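TRNA endonuclease VMS1 (Saccharomyces cerevisiae, PDB 5WHG) cleaves polypeptidyl-tRNAs downstream of the ribosome-associated quality control pathway, releasing incompletely synthesized polypeptides for degradation. Local coordinates at residues I178-L182 with F183-S187; S290-K293 with T294-G298; F25-E29 with Q30-S34. All coordinates share one frame; numbering follows the deposited sequence.

Interaction 1 (I178-L182 with F183-S187); sequences IYKSL and FNKRS
This is a local turn contact at the end of strand 176-179, where the chain passes through the 3-10 segment 180-182 and the ring of Phe-183 folds back against Ile-178. The ring meets the isoleucine at its edge: Ile-178 CG2 lies in the ring plane, 3.8 Å from Phe-183 CE2, while Ile-178 CD1 reaches Phe-183 CZ at 3.9 Å, and the two side chains cross at about a right angle. Phe-183 CG stands beside its backbone N (chi1 -61°), which directs the ring back along the turn past Tyr-179 O and Lys-180 O. The turn is closed by Phe-183 N donating to Lys-180 O at 3.0 Å, with the donor above the carbonyl plane rather than on a lone pair. A water donates to both Lys-180 O and Phe-183 O. Helix 191-198 packs on the same ring through Pro-191, Ala-194 and Trp-198. A serine in place of Phe-183 would probably leave Ile-178 CG2 and CD1 without the ring edge they meet and open a gap between the strand and helix 191-198. Lys-180 NZ and Lys-185 NZ are like charges, near but not in contact; the former bonds Ser-160 O, and the Lys-185 side chain touches Glu-337. Successive i+3 bonds, the first from Leu-182 N to Tyr-179 O, are the signature of a 3-10 turn, here the exit from a strand of an antiparallel sheet toward a helix.

Interaction 2 (S290-K293 with T294-G298); sequences SALK and TDIQG
Leu-292 lays its CG against the CD1 methyl of Ile-296, one helical turn further on, at 3.7 Å. The two branched chains pass each other at a slant, and Ile-296 CG1, beside its own backbone N (chi1 -75°), also lies over Leu-292 O. Beneath this apolar pair the backbone closes the first turns of helix 292-302: Ile-296 N donates to Leu-292 O at 2.9 Å, and Gln-297 N donates to Lys-293 O at an N-H...O angle of 167°. The same leucine and isoleucine side chains face Phe-254 of strand 247-255 and Val-213 of strand 207-214, so this flank of the helix seals against the mixed sheet of the VLRF1 domain.

A quarter turn round the helix, Lys-293 and Gln-297 are both extended chains, and the aliphatic part of Gln-297 runs past Lys-293 and its carbonyl. The lysine is stretched out with CG trans to its N (chi1 -175°), and its ammonium forms a salt bridge with Asp-328, outside this stretch. Asp-295 likewise pairs through OD2 with a distant residue, Arg-256, next to strand 247-255. The disordered stretch containing Gln-267, inferred to be the active-site residue, ends just before Ser-290. The chemistry thus implies an amphipathic helix start: apolar contacts fix one flank on the sheet, the charged ends of Lys-293 and Asp-295 reach beyond the helix to Asp-328 and Arg-256, and the carboxylate of Asp-295, near the helix N-terminus, is likely to be favoured as an anion there.

Interaction 3 (F25-E29 with Q30-S34); sequences FDLSE and QLLNS
The flat groups that meet here are peptide units: Leu-32 N approaches the Ser-28 carbonyl in its plane, 2.9 Å from Ser-28 O, whereas Asn-33 N reaches Glu-29 O at 3.0 Å from a position tilted 25° out of the carbonyl plane. Asn-33 CG, the carboxamide carbon, lies 3.8 Å from Glu-29 O. Nearer the start of the segment, the ring of Phe-25 is stacked with His-225 and meets Trp-198 edge-to-face, which ties the incoming loop to the body of the chain. Ser-28 is the N-cap of helix 29-34. With its OG held between the backbone N and the carbonyl carbon (chi1 65°), the hydroxyl turns to the helix end and accepts from Leu-31 N in a weak bond of 3.4 Å. OG thus supplies an acceptor for one of the first-turn amides that the i to i+4 ladder leaves out, while Ser-28 O starts that ladder with Leu-32 N. Beside the cap, Leu-27 splits its two methyls between two partners on the helix: CD1 lies 3.6 Å from Leu-32 CD1, the chains crossing at about a right angle, and CD2 lies 4.0 Å from Leu-31 CD2 on a slanting approach. Leu-27 N is in turn bonded to Asn-199 OD1, and Leu-32 also touches Asn-199. At the far end, Ser-34 OG donates to Leu-31 O at 3.0 Å.

Overall arrangement
All three are local contacts where the chain changes or starts its secondary structure, and all are partly buried: Ile-178 and Leu-182, Leu-292 and Ile-296, and Leu-27 and Leu-31 are the buried members, while interaction 3 has the most exposed residues. Interactions 1 and 3, their centres about 18 Å apart, belong with the small antiparallel sheet: helix 29-34 leads into its edge strand 36-37, interaction 1 ends strand 176-179, and Trp-198 touches both Phe-25 and Phe-183. The centres of interactions 2 and 3 are about 42 Å apart, interaction 2 lying on the mixed sheet of the VLRF1 domain. An aromatic ring dominates interaction 1, an apolar helix flank interaction 2, and a serine cap with leucines interaction 3.

Interaction 1 (I178-L182 with F183-S187)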
ATOM      1  N   ILE A 178     -10.793  -7.073   7.025  1.00 91.74           N
ATOM      2  CA  ILE A 178      -9.720  -6.192   6.569  1.00 92.76           C
ATOM      3  C   ILE A 178      -8.441  -6.549   7.331  1.00 94.30           C
ATOM      4  O   ILE A 178      -8.494  -6.898   8.516  1.00 94.18           O
ATOM      5  CB  ILE A 178     -10.098  -4.708   6.770  1.00 94.26           C
ATOM      6  CG1 ILE A 178      -9.007  -3.779   6.236  1.00 94.15           C
ATOM      7  CG2 ILE A 178     -10.317  -4.400   8.241  1.00 89.89           C
ATOM      8  CD1 ILE A 178      -9.414  -2.316   6.251  1.00 88.83           C
ATOM      9  N   TYR A 179      -7.291  -6.473   6.652  1.00 92.05           N
ATOM     10  CA  TYR A 179      -6.024  -6.897   7.257  1.00 97.38           C
ATOM     11  C   TYR A 179      -5.572  -5.938   8.358  1.00 92.46           C
ATOM     12  O   TYR A 179      -5.512  -4.720   8.149  1.00 86.83           O
ATOM     13  CB  TYR A 179      -4.922  -6.995   6.203  1.00 93.92           C
ATOM     14  CG  TYR A 179      -4.889  -8.280   5.429  1.00 88.33           C
ATOM     15  CD1 TYR A 179      -4.453  -9.449   6.019  1.00 94.72           C
ATOM     16  CD2 TYR A 179      -5.275  -8.324   4.101  1.00 89.60           C
ATOM     17  CE1 TYR A 179      -4.412 -10.643   5.314  1.00 93.97           C
ATOM     18  CE2 TYR A 179      -5.245  -9.519   3.379  1.00 94.06           C
ATOM     19  CZ  TYR A 179      -4.812 -10.678   3.994  1.00 96.98           C
ATOM     20  OH  TYR A 179      -4.773 -11.873   3.291  1.00103.58           O
ATOM     21  N   LYS A 180      -5.212  -6.500   9.521  1.00 92.47           N
ATOM     22  CA  LYS A 180      -4.742  -5.684  10.642  1.00 91.54           C
ATOM     23  C   LYS A 180      -3.497  -4.886  10.278  1.00 88.28           C
ATOM     24  O   LYS A 180      -3.308  -3.766  10.772  1.00 82.51           O
ATOM     25  CB  LYS A 180      -4.453  -6.568  11.856  1.00 97.97           C
ATOM     26  CG  LYS A 180      -5.681  -7.047  12.596  1.00110.87           C
ATOM     27  CD  LYS A 180      -5.434  -8.354  13.341  1.00117.53           C
ATOM     28  CE  LYS A 180      -4.544  -8.172  14.556  1.00121.40           C
ATOM     29  NZ  LYS A 180      -4.559  -9.398  15.412  1.00126.48           N
ATOM     30  N   SER A 181      -2.640  -5.453   9.419  1.00 83.63           N
ATOM     31  CA  SER A 181      -1.425  -4.782   8.978  1.00 79.49           C
ATOM     32  C   SER A 181      -1.683  -3.404   8.375  1.00 81.37           C
ATOM     33  O   SER A 181      -0.787  -2.551   8.389  1.00 80.48           O
ATOM     34  CB  SER A 181      -0.707  -5.660   7.960  1.00 80.37           C
ATOM     35  OG  SER A 181      -0.282  -6.851   8.579  1.00 94.92           O
ATOM     36  N   LEU A 182      -2.883  -3.166   7.831  1.00 84.52           N
ATOM     37  CA  LEU A 182      -3.161  -1.885   7.182  1.00 83.43           C
ATOM     38  C   LEU A 182      -3.269  -0.746   8.179  1.00 84.07           C
ATOM     39  O   LEU A 182      -3.084   0.414   7.795  1.00 73.30           O
ATOM     40  CB  LEU A 182      -4.458  -1.948   6.376  1.00 85.65           C
ATOM     41  CG  LEU A 182      -4.501  -2.501   4.952  1.00 90.23           C
ATOM     42  CD1 LEU A 182      -5.825  -2.095   4.331  1.00 92.03           C
ATOM     43  CD2 LEU A 182      -3.330  -1.993   4.116  1.00 80.82           C
ATOM     44  N   PHE A 183      -3.562  -1.050   9.440  1.00 86.61           N
ATOM     45  CA  PHE A 183      -3.746  -0.037  10.463  1.00 84.25           C
ATOM     46  C   PHE A 183      -2.439   0.335  11.152  1.00 91.80           C
ATOM     47  O   PHE A 183      -1.433  -0.374  11.100  1.00 91.33           O
ATOM     48  CB  PHE A 183      -4.757  -0.505  11.507  1.00 81.76           C
ATOM     49  CG  PHE A 183      -6.121  -0.771  10.942  1.00 87.60           C
ATOM     50  CD1 PHE A 183      -7.015   0.261  10.747  1.00 81.82           C
ATOM     51  CD2 PHE A 183      -6.496  -2.048  10.576  1.00 92.64           C
ATOM     52  CE1 PHE A 183      -8.253   0.029  10.212  1.00 88.52           C
ATOM     53  CE2 PHE A 183      -7.736  -2.282  10.046  1.00 93.90           C
ATOM     54  CZ  PHE A 183      -8.619  -1.241   9.868  1.00 93.81           C
ATOM     55  N   ASN A 184      -2.480   1.480  11.813  1.00100.73           N
ATOM     56  CA  ASN A 184      -1.362   1.994  12.581  1.00 86.78           C
ATOM     57  C   ASN A 184      -1.536   1.540  14.024  1.00 95.71           C
ATOM     58  O   ASN A 184      -2.555   1.841  14.654  1.00101.52           O
ATOM     59  CB  ASN A 184      -1.329   3.514  12.445  1.00 82.69           C
ATOM     60  CG  ASN A 184      -0.246   4.165  13.283  1.00 94.26           C
ATOM     61  OD1 ASN A 184       0.212   3.615  14.291  1.00 97.21           O
ATOM     62  ND2 ASN A 184       0.153   5.365  12.880  1.00 97.47           N
ATOM     63  N   LYS A 185      -0.543   0.814  14.547  1.00106.13           N
ATOM     64  CA  LYS A 185      -0.686   0.226  15.877  1.00117.30           C
ATOM     65  C   LYS A 185      -0.654   1.290  16.972  1.00112.70           C
ATOM     66  O   LYS A 185      -1.353   1.168  17.984  1.00107.05           O
ATOM     67  CB  LYS A 185       0.405  -0.819  16.117  1.00124.22           C
ATOM     68  CG  LYS A 185       0.253  -2.102  15.317  1.00127.16           C
ATOM     69  CD  LYS A 185      -0.808  -3.035  15.889  1.00132.95           C
ATOM     70  CE  LYS A 185      -0.903  -4.309  15.040  1.00139.10           C
ATOM     71  NZ  LYS A 185      -1.773  -5.381  15.610  1.00142.74           N
ATOM     72  N   ARG A 186       0.147   2.336  16.800  1.00115.49           N
ATOM     73  CA  ARG A 186       0.255   3.355  17.842  1.00128.21           C
ATOM     74  C   ARG A 186      -0.858   4.398  17.764  1.00125.86           C
ATOM     75  O   ARG A 186      -0.745   5.471  18.384  1.00129.31           O
ATOM     76  CB  ARG A 186       1.634   4.030  17.794  1.00130.65           C
ATOM     77  CG  ARG A 186       2.532   3.701  18.999  1.00137.23           C
ATOM     78  CD  ARG A 186       4.011   3.924  18.694  1.00141.27           C
ATOM     79  NE  ARG A 186       4.639   2.755  18.076  1.00145.79           N
ATOM     80  CZ  ARG A 186       5.630   2.810  17.185  1.00137.44           C
ATOM     81  NH1 ARG A 186       6.101   3.987  16.787  1.00139.39           N
ATOM     82  NH2 ARG A 186       6.142   1.687  16.681  1.00120.54           N
ATOM     83  N   SER A 187      -1.937   4.084  17.048  1.00114.04           N
ATOM     84  CA  SER A 187      -3.016   5.031  16.817  1.00103.37           C
ATOM     85  C   SER A 187      -4.092   4.915  17.884  1.00100.06           C
ATOM     86  O   SER A 187      -4.476   3.815  18.288  1.00 99.11           O
ATOM     87  CB  SER A 187      -3.648   4.822  15.444  1.00 91.92           C
ATOM     88  OG  SER A 187      -4.612   5.835  15.220  1.00 86.67           O
TER
HETATM   89  O   HOH W   1      -0.779  -2.668  12.257  1.00103.50           O

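Interaction 2 (S290-K293 with T294-G298)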
ATOM      1  N   SER A 290      24.745  -8.709  -0.203  1.00153.25           N
ATOM      2  CA  SER A 290      24.817  -9.102  -1.610  1.00150.31           C
ATOM      3  C   SER A 290      25.193  -7.917  -2.503  1.00155.99           C
ATOM      4  O   SER A 290      25.334  -6.791  -2.031  1.00154.51           O
ATOM      5  CB  SER A 290      23.484  -9.715  -2.070  1.00131.69           C
ATOM      6  OG  SER A 290      22.390  -8.844  -1.838  1.00114.27           O
ATOM      7  N   ALA A 291      25.381  -8.179  -3.797  1.00162.71           N
ATOM      8  CA  ALA A 291      25.572  -7.090  -4.746  1.00158.48           C
ATOM      9  C   ALA A 291      24.256  -6.434  -5.116  1.00141.45           C
ATOM     10  O   ALA A 291      24.261  -5.294  -5.594  1.00147.38           O
ATOM     11  CB  ALA A 291      26.278  -7.591  -6.008  1.00166.34           C
ATOM     12  N   LEU A 292      23.137  -7.136  -4.898  1.00119.30           N
ATOM     13  CA  LEU A 292      21.817  -6.516  -4.984  1.00104.00           C
ATOM     14  C   LEU A 292      21.676  -5.347  -4.013  1.00 95.87           C
ATOM     15  O   LEU A 292      20.935  -4.394  -4.285  1.00 95.27           O
ATOM     16  CB  LEU A 292      20.748  -7.572  -4.699  1.00101.05           C
ATOM     17  CG  LEU A 292      19.370  -7.466  -5.350  1.00 99.03           C
ATOM     18  CD1 LEU A 292      19.453  -6.792  -6.695  1.00102.66           C
ATOM     19  CD2 LEU A 292      18.807  -8.861  -5.525  1.00 95.34           C
ATOM     20  N   LYS A 293      22.408  -5.394  -2.896  1.00 91.87           N
ATOM     21  CA  LYS A 293      22.221  -4.448  -1.802  1.00 89.84           C
ATOM     22  C   LYS A 293      22.414  -2.997  -2.243  1.00 88.49           C
ATOM     23  O   LYS A 293      21.629  -2.125  -1.860  1.00 82.05           O
ATOM     24  CB  LYS A 293      23.182  -4.797  -0.668  1.00 97.17           C
ATOM     25  CG  LYS A 293      22.990  -3.954   0.574  1.00110.76           C
ATOM     26  CD  LYS A 293      24.176  -4.096   1.505  1.00122.73           C
ATOM     27  CE  LYS A 293      23.967  -3.334   2.799  1.00127.03           C
ATOM     28  NZ  LYS A 293      25.028  -3.692   3.780  1.00138.29           N
ATOM     29  N   THR A 294      23.461  -2.708  -3.025  1.00 89.51           N
ATOM     30  CA  THR A 294      23.671  -1.323  -3.438  1.00 85.98           C
ATOM     31  C   THR A 294      22.603  -0.891  -4.441  1.00 87.53           C
ATOM     32  O   THR A 294      22.056   0.216  -4.322  1.00 90.93           O
ATOM     33  CB  THR A 294      25.089  -1.115  -4.005  1.00 84.95           C
ATOM     34  OG1 THR A 294      25.290  -1.960  -5.135  1.00111.38           O
ATOM     35  CG2 THR A 294      26.132  -1.465  -2.981  1.00 79.09           C
ATOM     36  N   ASP A 295      22.284  -1.753  -5.420  1.00 77.70           N
ATOM     37  CA  ASP A 295      21.157  -1.498  -6.323  1.00 85.73           C
ATOM     38  C   ASP A 295      19.893  -1.104  -5.561  1.00 88.77           C
ATOM     39  O   ASP A 295      19.206  -0.145  -5.931  1.00 88.46           O
ATOM     40  CB  ASP A 295      20.864  -2.730  -7.185  1.00 89.61           C
ATOM     41  CG  ASP A 295      21.936  -2.980  -8.232  1.00105.99           C
ATOM     42  OD1 ASP A 295      22.383  -2.010  -8.880  1.00112.56           O
ATOM     43  OD2 ASP A 295      22.336  -4.149  -8.407  1.00106.59           O
ATOM     44  N   ILE A 296      19.556  -1.843  -4.501  1.00 82.80           N
ATOM     45  CA  ILE A 296      18.302  -1.564  -3.809  1.00 80.28           C
ATOM     46  C   ILE A 296      18.436  -0.316  -2.959  1.00 82.96           C
ATOM     47  O   ILE A 296      17.529   0.524  -2.913  1.00 83.59           O
ATOM     48  CB  ILE A 296      17.858  -2.776  -2.970  1.00 82.34           C
ATOM     49  CG1 ILE A 296      17.306  -3.882  -3.873  1.00 84.24           C
ATOM     50  CG2 ILE A 296      16.817  -2.358  -1.924  1.00 73.34           C
ATOM     51  CD1 ILE A 296      17.290  -5.262  -3.225  1.00 90.56           C
ATOM     52  N   GLN A 297      19.576  -0.158  -2.287  1.00 78.90           N
ATOM     53  CA  GLN A 297      19.793   1.082  -1.568  1.00 77.59           C
ATOM     54  C   GLN A 297      19.744   2.282  -2.503  1.00 79.66           C
ATOM     55  O   GLN A 297      19.376   3.380  -2.076  1.00 87.66           O
ATOM     56  CB  GLN A 297      21.104   1.003  -0.807  1.00 83.30           C
ATOM     57  CG  GLN A 297      20.958   0.032   0.325  1.00 94.66           C
ATOM     58  CD  GLN A 297      22.158  -0.055   1.223  1.00107.42           C
ATOM     59  OE1 GLN A 297      22.041  -0.542   2.341  1.00113.54           O
ATOM     60  NE2 GLN A 297      23.326   0.381   0.737  1.00109.55           N
ATOM     61  N   GLY A 298      20.069   2.088  -3.781  1.00 77.59           N
ATOM     62  CA  GLY A 298      19.890   3.159  -4.749  1.00 78.98           C
ATOM     63  C   GLY A 298      18.434   3.507  -4.998  1.00 81.98           C
ATOM     64  O   GLY A 298      18.081   4.686  -5.108  1.00 91.01           O
TER

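Interaction 3 (F25-E29 with Q30-S34)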
ATOM      1  N   PHE A  25     -10.164   2.294   0.205  1.00 79.58           N
ATOM      2  CA  PHE A  25      -9.911   3.729   0.119  1.00 86.58           C
ATOM      3  C   PHE A  25     -10.937   4.475  -0.733  1.00 98.60           C
ATOM      4  O   PHE A  25     -10.701   5.631  -1.105  1.00107.47           O
ATOM      5  CB  PHE A  25      -8.499   3.975  -0.407  1.00 86.57           C
ATOM      6  CG  PHE A  25      -7.429   3.346   0.441  1.00 86.47           C
ATOM      7  CD1 PHE A  25      -7.258   3.742   1.764  1.00 82.68           C
ATOM      8  CD2 PHE A  25      -6.610   2.354  -0.071  1.00 93.00           C
ATOM      9  CE1 PHE A  25      -6.283   3.172   2.558  1.00 78.45           C
ATOM     10  CE2 PHE A  25      -5.630   1.778   0.718  1.00101.08           C
ATOM     11  CZ  PHE A  25      -5.462   2.193   2.032  1.00 90.77           C
ATOM     12  N   ASP A  26     -12.075   3.847  -1.027  1.00100.94           N
ATOM     13  CA  ASP A  26     -13.074   4.421  -1.916  1.00107.70           C
ATOM     14  C   ASP A  26     -14.441   3.794  -1.647  1.00110.07           C
ATOM     15  O   ASP A  26     -15.198   3.512  -2.578  1.00108.39           O
ATOM     16  CB  ASP A  26     -12.644   4.216  -3.370  1.00117.83           C
ATOM     17  CG  ASP A  26     -13.439   5.063  -4.353  1.00125.77           C
ATOM     18  OD1 ASP A  26     -14.286   5.875  -3.907  1.00124.86           O
ATOM     19  OD2 ASP A  26     -13.206   4.906  -5.577  1.00126.33           O
ATOM     20  N   LEU A  27     -14.762   3.566  -0.374  1.00108.13           N
ATOM     21  CA  LEU A  27     -16.049   2.996  -0.004  1.00107.31           C
ATOM     22  C   LEU A  27     -17.135   4.068   0.033  1.00114.99           C
ATOM     23  O   LEU A  27     -16.928   5.171   0.556  1.00115.58           O
ATOM     24  CB  LEU A  27     -15.958   2.322   1.362  1.00103.50           C
ATOM     25  CG  LEU A  27     -14.898   1.263   1.628  1.00 94.46           C
ATOM     26  CD1 LEU A  27     -14.755   1.088   3.137  1.00 96.71           C
ATOM     27  CD2 LEU A  27     -15.271  -0.059   0.966  1.00 83.89           C
ATOM     28  N   SER A  28     -18.300   3.725  -0.509  1.00118.89           N
ATOM     29  CA  SER A  28     -19.467   4.597  -0.473  1.00121.35           C
ATOM     30  C   SER A  28     -19.899   4.874   0.962  1.00120.37           C
ATOM     31  O   SER A  28     -19.651   4.085   1.881  1.00116.40           O
ATOM     32  CB  SER A  28     -20.622   3.945  -1.202  1.00126.59           C
ATOM     33  OG  SER A  28     -20.985   2.774  -0.491  1.00129.57           O
ATOM     34  N   GLU A  29     -20.592   6.004   1.145  1.00121.31           N
ATOM     35  CA  GLU A  29     -21.001   6.396   2.490  1.00125.68           C
ATOM     36  C   GLU A  29     -22.014   5.418   3.072  1.00126.75           C
ATOM     37  O   GLU A  29     -22.015   5.185   4.288  1.00120.20           O
ATOM     38  CB  GLU A  29     -21.569   7.820   2.479  1.00141.29           C
ATOM     39  CG  GLU A  29     -21.507   8.540   3.833  1.00148.82           C
ATOM     40  CD  GLU A  29     -22.327   9.830   3.864  1.00157.09           C
ATOM     41  OE1 GLU A  29     -23.211   9.995   2.996  1.00160.72           O
ATOM     42  OE2 GLU A  29     -22.090  10.679   4.756  1.00156.46           O
ATOM     43  N   GLN A  30     -22.872   4.829   2.227  1.00134.23           N
ATOM     44  CA  GLN A  30     -23.840   3.846   2.706  1.00137.82           C
ATOM     45  C   GLN A  30     -23.134   2.651   3.328  1.00125.75           C
ATOM     46  O   GLN A  30     -23.433   2.250   4.456  1.00128.65           O
ATOM     47  CB  GLN A  30     -24.750   3.387   1.562  1.00151.04           C
ATOM     48  CG  GLN A  30     -26.005   2.632   2.037  1.00163.70           C
ATOM     49  CD  GLN A  30     -26.587   1.688   0.985  1.00171.70           C
ATOM     50  OE1 GLN A  30     -25.856   0.937   0.338  1.00176.03           O
ATOM     51  NE2 GLN A  30     -27.909   1.722   0.820  1.00172.53           N
ATOM     52  N   LEU A  31     -22.180   2.076   2.605  1.00123.62           N
ATOM     53  CA  LEU A  31     -21.449   0.932   3.132  1.00121.58           C
ATOM     54  C   LEU A  31     -20.605   1.317   4.349  1.00120.32           C
ATOM     55  O   LEU A  31     -20.501   0.542   5.305  1.00123.47           O
ATOM     56  CB  LEU A  31     -20.595   0.329   2.019  1.00116.91           C
ATOM     57  CG  LEU A  31     -19.693  -0.844   2.386  1.00122.79           C
ATOM     58  CD1 LEU A  31     -20.496  -1.898   3.104  1.00128.30           C
ATOM     59  CD2 LEU A  31     -19.054  -1.425   1.137  1.00122.06           C
ATOM     60  N   LEU A  32     -20.019   2.520   4.346  1.00111.04           N
ATOM     61  CA  LEU A  32     -19.175   2.952   5.459  1.00106.71           C
ATOM     62  C   LEU A  32     -19.969   3.047   6.756  1.00116.47           C
ATOM     63  O   LEU A  32     -19.637   2.399   7.757  1.00108.11           O
ATOM     64  CB  LEU A  32     -18.540   4.302   5.131  1.00100.20           C
ATOM     65  CG  LEU A  32     -17.143   4.541   5.675  1.00 96.41           C
ATOM     66  CD1 LEU A  32     -16.340   3.288   5.496  1.00 98.50           C
ATOM     67  CD2 LEU A  32     -16.507   5.657   4.896  1.00 98.86           C
ATOM     68  N   ASN A  33     -21.030   3.864   6.751  1.00129.04           N
ATOM     69  CA  ASN A  33     -21.851   4.105   7.934  1.00127.94           C
ATOM     70  C   ASN A  33     -22.575   2.857   8.419  1.00123.09           C
ATOM     71  O   ASN A  33     -23.119   2.875   9.530  1.00123.72           O
ATOM     72  CB  ASN A  33     -22.880   5.208   7.654  1.00131.83           C
ATOM     73  CG  ASN A  33     -22.311   6.606   7.823  1.00137.71           C
ATOM     74  OD1 ASN A  33     -21.096   6.817   7.776  1.00137.86           O
ATOM     75  ND2 ASN A  33     -23.197   7.573   8.029  1.00142.57           N
ATOM     76  N   SER A  34     -22.603   1.785   7.624  1.00117.04           N
ATOM     77  CA  SER A  34     -23.166   0.525   8.091  1.00125.15           C
ATOM     78  C   SER A  34     -22.148  -0.328   8.844  1.00119.83           C
ATOM     79  O   SER A  34     -22.539  -1.061   9.757  1.00116.65           O
ATOM     80  CB  SER A  34     -23.767  -0.272   6.915  1.00134.36           C
ATOM     81  OG  SER A  34     -22.815  -1.079   6.227  1.00128.77           O
TER